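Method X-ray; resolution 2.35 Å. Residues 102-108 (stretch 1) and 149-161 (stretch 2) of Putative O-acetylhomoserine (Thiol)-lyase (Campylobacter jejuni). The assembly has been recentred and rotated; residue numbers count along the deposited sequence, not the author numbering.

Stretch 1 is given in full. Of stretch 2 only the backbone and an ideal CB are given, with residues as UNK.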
# COMPACT_ATOMS: atom_id res chain seq x y z
N VAL D 102 11.03 3.89 37.69
CA VAL D 102 11.28 4.92 36.70
C VAL D 102 10.58 6.16 37.18
O VAL D 102 9.49 6.08 37.76
CB VAL D 102 10.76 4.57 35.27
CG1 VAL D 102 11.47 3.33 34.73
CG2 VAL D 102 9.25 4.34 35.26
N ALA D 103 11.19 7.30 36.90
CA ALA D 103 10.63 8.60 37.28
C ALA D 103 9.94 9.19 36.05
O ALA D 103 10.53 9.23 34.95
CB ALA D 103 11.73 9.54 37.74
N TYR D 104 8.71 9.68 36.23
CA TYR D 104 7.99 10.24 35.12
C TYR D 104 7.25 11.54 35.44
O TYR D 104 6.74 11.74 36.53
CB TYR D 104 6.97 9.20 34.61
CG TYR D 104 5.78 8.96 35.54
CD1 TYR D 104 5.89 8.17 36.68
CD2 TYR D 104 4.53 9.47 35.22
CE1 TYR D 104 4.80 7.95 37.51
CE2 TYR D 104 3.44 9.22 36.02
CZ TYR D 104 3.58 8.48 37.17
OH TYR D 104 2.49 8.26 37.96
N SER D 105 7.19 12.41 34.46
CA SER D 105 6.51 13.68 34.58
C SER D 105 5.01 13.53 34.80
O SER D 105 4.35 12.65 34.22
CB SER D 105 6.78 14.54 33.31
OG SER D 105 6.02 15.72 33.32
N ASN D 106 4.47 14.41 35.62
CA ASN D 106 3.06 14.41 35.96
C ASN D 106 2.25 15.07 34.84
O ASN D 106 1.03 15.14 34.89
CB ASN D 106 2.80 15.13 37.28
CG ASN D 106 3.14 16.63 37.22
OD1 ASN D 106 3.93 17.11 36.39
ND2 ASN D 106 2.58 17.36 38.15
N LYS D 107 2.95 15.61 33.85
CA LYS D 107 2.28 16.26 32.71
C LYS D 107 2.69 15.59 31.37
O LYS D 107 3.61 16.05 30.69
CB LYS D 107 2.53 17.76 32.68
CG LYS D 107 2.01 18.46 33.92
CD LYS D 107 2.10 19.97 33.84
CE LYS D 107 1.66 20.56 35.14
NZ LYS D 107 1.57 22.03 35.07
N ILE D 108 2.00 14.49 31.06
CA ILE D 108 2.24 13.73 29.85
C ILE D 108 0.96 13.16 29.24
O ILE D 108 -0.13 13.30 29.80
CB ILE D 108 3.18 12.55 30.07
CG1 ILE D 108 2.58 11.57 31.08
CG2 ILE D 108 4.54 13.07 30.50
CD1 ILE D 108 3.44 10.35 31.37
N UNK D 149 14.28 8.66 33.52
CA UNK D 149 13.60 9.93 33.82
C UNK D 149 12.86 10.27 32.52
O UNK D 149 13.49 10.59 31.51
CB UNK D 149 14.57 11.03 34.25
N UNK D 150 11.52 10.16 32.57
CA UNK D 150 10.68 10.38 31.42
C UNK D 150 9.84 11.63 31.46
O UNK D 150 9.20 11.90 32.47
CB UNK D 150 9.76 9.17 31.24
N UNK D 151 9.85 12.36 30.35
CA UNK D 151 9.08 13.59 30.25
C UNK D 151 8.86 13.98 28.79
O UNK D 151 9.48 13.41 27.88
CB UNK D 151 9.79 14.72 31.00
N UNK D 152 7.98 14.94 28.59
CA UNK D 152 7.68 15.44 27.25
C UNK D 152 8.27 16.85 27.12
O UNK D 152 8.32 17.61 28.11
CB UNK D 152 6.17 15.44 26.99
N UNK D 153 8.75 17.17 25.94
CA UNK D 153 9.34 18.47 25.68
C UNK D 153 8.26 19.55 25.71
O UNK D 153 8.45 20.64 26.24
CB UNK D 153 10.07 18.47 24.33
N UNK D 154 7.12 19.23 25.12
CA UNK D 154 5.96 20.12 25.02
C UNK D 154 4.84 19.15 25.30
O UNK D 154 4.51 18.30 24.48
CB UNK D 154 5.83 20.84 23.68
N UNK D 155 4.26 19.26 26.48
CA UNK D 155 3.23 18.28 26.92
C UNK D 155 1.87 18.32 26.29
O UNK D 155 1.41 19.35 25.85
CB UNK D 155 3.01 18.44 28.43
N UNK D 156 1.25 17.14 26.32
CA UNK D 156 -0.07 16.88 25.79
C UNK D 156 -1.03 16.52 26.92
O UNK D 156 -0.92 15.44 27.47
CB UNK D 156 -0.02 15.76 24.75
N UNK D 157 -2.09 17.30 27.14
CA UNK D 157 -2.62 18.48 26.49
C UNK D 157 -2.37 19.82 27.13
O UNK D 157 -2.96 20.81 26.66
CB UNK D 157 -4.13 18.31 26.35
N UNK D 158 -1.58 19.86 28.21
CA UNK D 158 -1.33 21.17 28.86
C UNK D 158 -0.40 22.12 28.08
O UNK D 158 -0.43 23.30 28.30
CB UNK D 158 -0.73 20.93 30.25
N UNK D 159 0.40 21.59 27.17
CA UNK D 159 1.34 22.39 26.40
C UNK D 159 2.36 22.92 27.42
O UNK D 159 2.74 24.07 27.43
CB UNK D 159 0.64 23.52 25.63
N UNK D 160 2.75 22.05 28.35
CA UNK D 160 3.71 22.43 29.36
C UNK D 160 5.11 22.15 28.85
O UNK D 160 5.42 21.05 28.39
CB UNK D 160 3.45 21.69 30.67
N UNK D 161 5.97 23.15 28.97
CA UNK D 161 7.34 23.04 28.52
C UNK D 161 8.28 22.70 29.66
O UNK D 161 8.35 23.40 30.68
CB UNK D 161 7.78 24.34 27.85

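Two parallel strands, their axes 4.6 Å apart at closest approach, set the frame. Position 149 lies in extended backbone, its CB on the sheet face that carries the Ala-103 methyl; so small a neighbour leaves room for a beta-branched or larger apolar group. It is Ile-149, whose CG1 sits 4.3 Å from Ala-103 CB.

At position 150 the backbone does the pairing: its N donates to Ala-103 O (2.7 Å) and its O accepts from Ser-105 N (2.9 Å). Its CB shares a face with Tyr-104, whose ring leads away, and Ile-108 lies farther along that side. Leucine, methionine or an aromatic could reach across. The residue is Phe-150, chi1 t; its CB is 4.3 Å from Tyr-104 CB, and its ring meets Ile-108 edge-on, CE1 to CG2 4.4 Å.

Position 151 turns its CB sideways, 3.8 Å from Ser-105 CB, so the strand asks little beyond a beta-tolerant residue. Phe-151, chi1 p, sends its ring away from stretch 1.

Position 152 points toward stretch 1, with its CB 4.5 Å from both Lys-107 O and Ile-108 CG2. An apolar chain could cover the isoleucine; a polar one could serve a backbone donor of the coming turn. Glu-152 takes the polar course: OE1 accepts from the N of position 156 at 3.1 Å, and OE2 merely touches Ile-108 CB at 3.4 Å. Its own N donates to a water (3.2 Å) that donates to Lys-107 O (2.6 Å) and also bonds Ser-105 OG (2.8 Å), filling the gap where direct pairing has ended.

Positions 153 and 154 find nothing of stretch 1 within reach of CB and are unconstrained by it: Ser-153 and Leu-154.

Position 155 brings CB to 3.3 Å from Lys-107 O, so a small residue such as alanine, serine or glycine suits. In Ser-155, chi1 p, OG accepts from the N of position 160 (2.6 Å), tying the turn together.

Position 156 points sideways and tolerates many side chains; it is Asn-156. Position 157 points away, and the cis peptide before it strongly favours proline, which Pro-157 supplies.

Position 158 faces the extended Lys-107, its ideal CB near the CD of that chain. An acceptor on a chain of some length would meet the amine: glutamate, glutamine, perhaps a shorter acid. Gln-158 places OE1 2.8 Å from Lys-107 NZ, a hydrogen bond.

Position 159 is out of reach with positive phi (65°), a setting friendly to glycine or asparagine, yet it holds Ile-159. Position 160 puts CB 3.8 Å from Lys-107 CD, favouring something small and apolar; Ala-160 packs on that methylene. Position 161, out of reach, is Ile-161.

Stretch 2 149-161: IFFESLSNPQIAI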
# COMPACT_ATOMS: atom_id res chain seq x y z
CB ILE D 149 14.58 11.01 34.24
CG1 ILE D 149 15.25 10.60 35.57
CG2 ILE D 149 13.82 12.30 34.40
CD1 ILE D 149 16.33 11.53 36.06
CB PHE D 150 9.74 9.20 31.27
CG PHE D 150 8.93 9.22 30.00
CD1 PHE D 150 7.73 9.90 29.93
CD2 PHE D 150 9.38 8.55 28.87
CE1 PHE D 150 7.01 9.94 28.76
CE2 PHE D 150 8.65 8.58 27.69
CZ PHE D 150 7.47 9.29 27.64
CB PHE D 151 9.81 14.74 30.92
CG PHE D 151 11.08 15.12 30.22
CD1 PHE D 151 12.24 14.44 30.46
CD2 PHE D 151 11.11 16.20 29.38
CE1 PHE D 151 13.42 14.82 29.85
CE2 PHE D 151 12.29 16.59 28.76
CZ PHE D 151 13.45 15.89 28.99
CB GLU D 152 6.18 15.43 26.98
CG GLU D 152 5.60 14.04 26.86
CD GLU D 152 4.09 13.98 26.65
OE1 GLU D 152 3.47 15.04 26.48
OE2 GLU D 152 3.53 12.85 26.71
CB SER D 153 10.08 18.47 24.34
OG SER D 153 9.24 18.21 23.22
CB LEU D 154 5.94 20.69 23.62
CG LEU D 154 4.84 21.62 23.26
CD1 LEU D 154 4.80 22.76 24.25
CD2 LEU D 154 5.09 22.14 21.84
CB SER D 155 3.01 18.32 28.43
OG SER D 155 2.36 19.51 28.83
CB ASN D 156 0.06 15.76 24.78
CG ASN D 156 -1.26 15.39 24.11
OD1 ASN D 156 -2.32 15.69 24.61
ND2 ASN D 156 -1.18 14.63 23.03
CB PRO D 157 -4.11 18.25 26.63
CG PRO D 157 -4.20 17.78 28.03
CD PRO D 157 -2.95 16.93 28.27
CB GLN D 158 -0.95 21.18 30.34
CG GLN D 158 -1.22 22.57 30.89
CD GLN D 158 -0.72 22.76 32.30
OE1 GLN D 158 -0.32 21.80 32.95
NE2 GLN D 158 -0.76 23.99 32.79
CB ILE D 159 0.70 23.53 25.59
CG1 ILE D 159 -0.46 23.06 24.70
CG2 ILE D 159 1.70 24.16 24.66
CD1 ILE D 159 -1.72 22.73 25.43
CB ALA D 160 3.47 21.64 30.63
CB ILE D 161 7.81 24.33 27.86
CG1 ILE D 161 6.91 24.65 26.67
CG2 ILE D 161 9.25 24.17 27.40
CD1 ILE D 161 7.26 25.92 25.92
O HOH W 1 6.15 16.45 30.67
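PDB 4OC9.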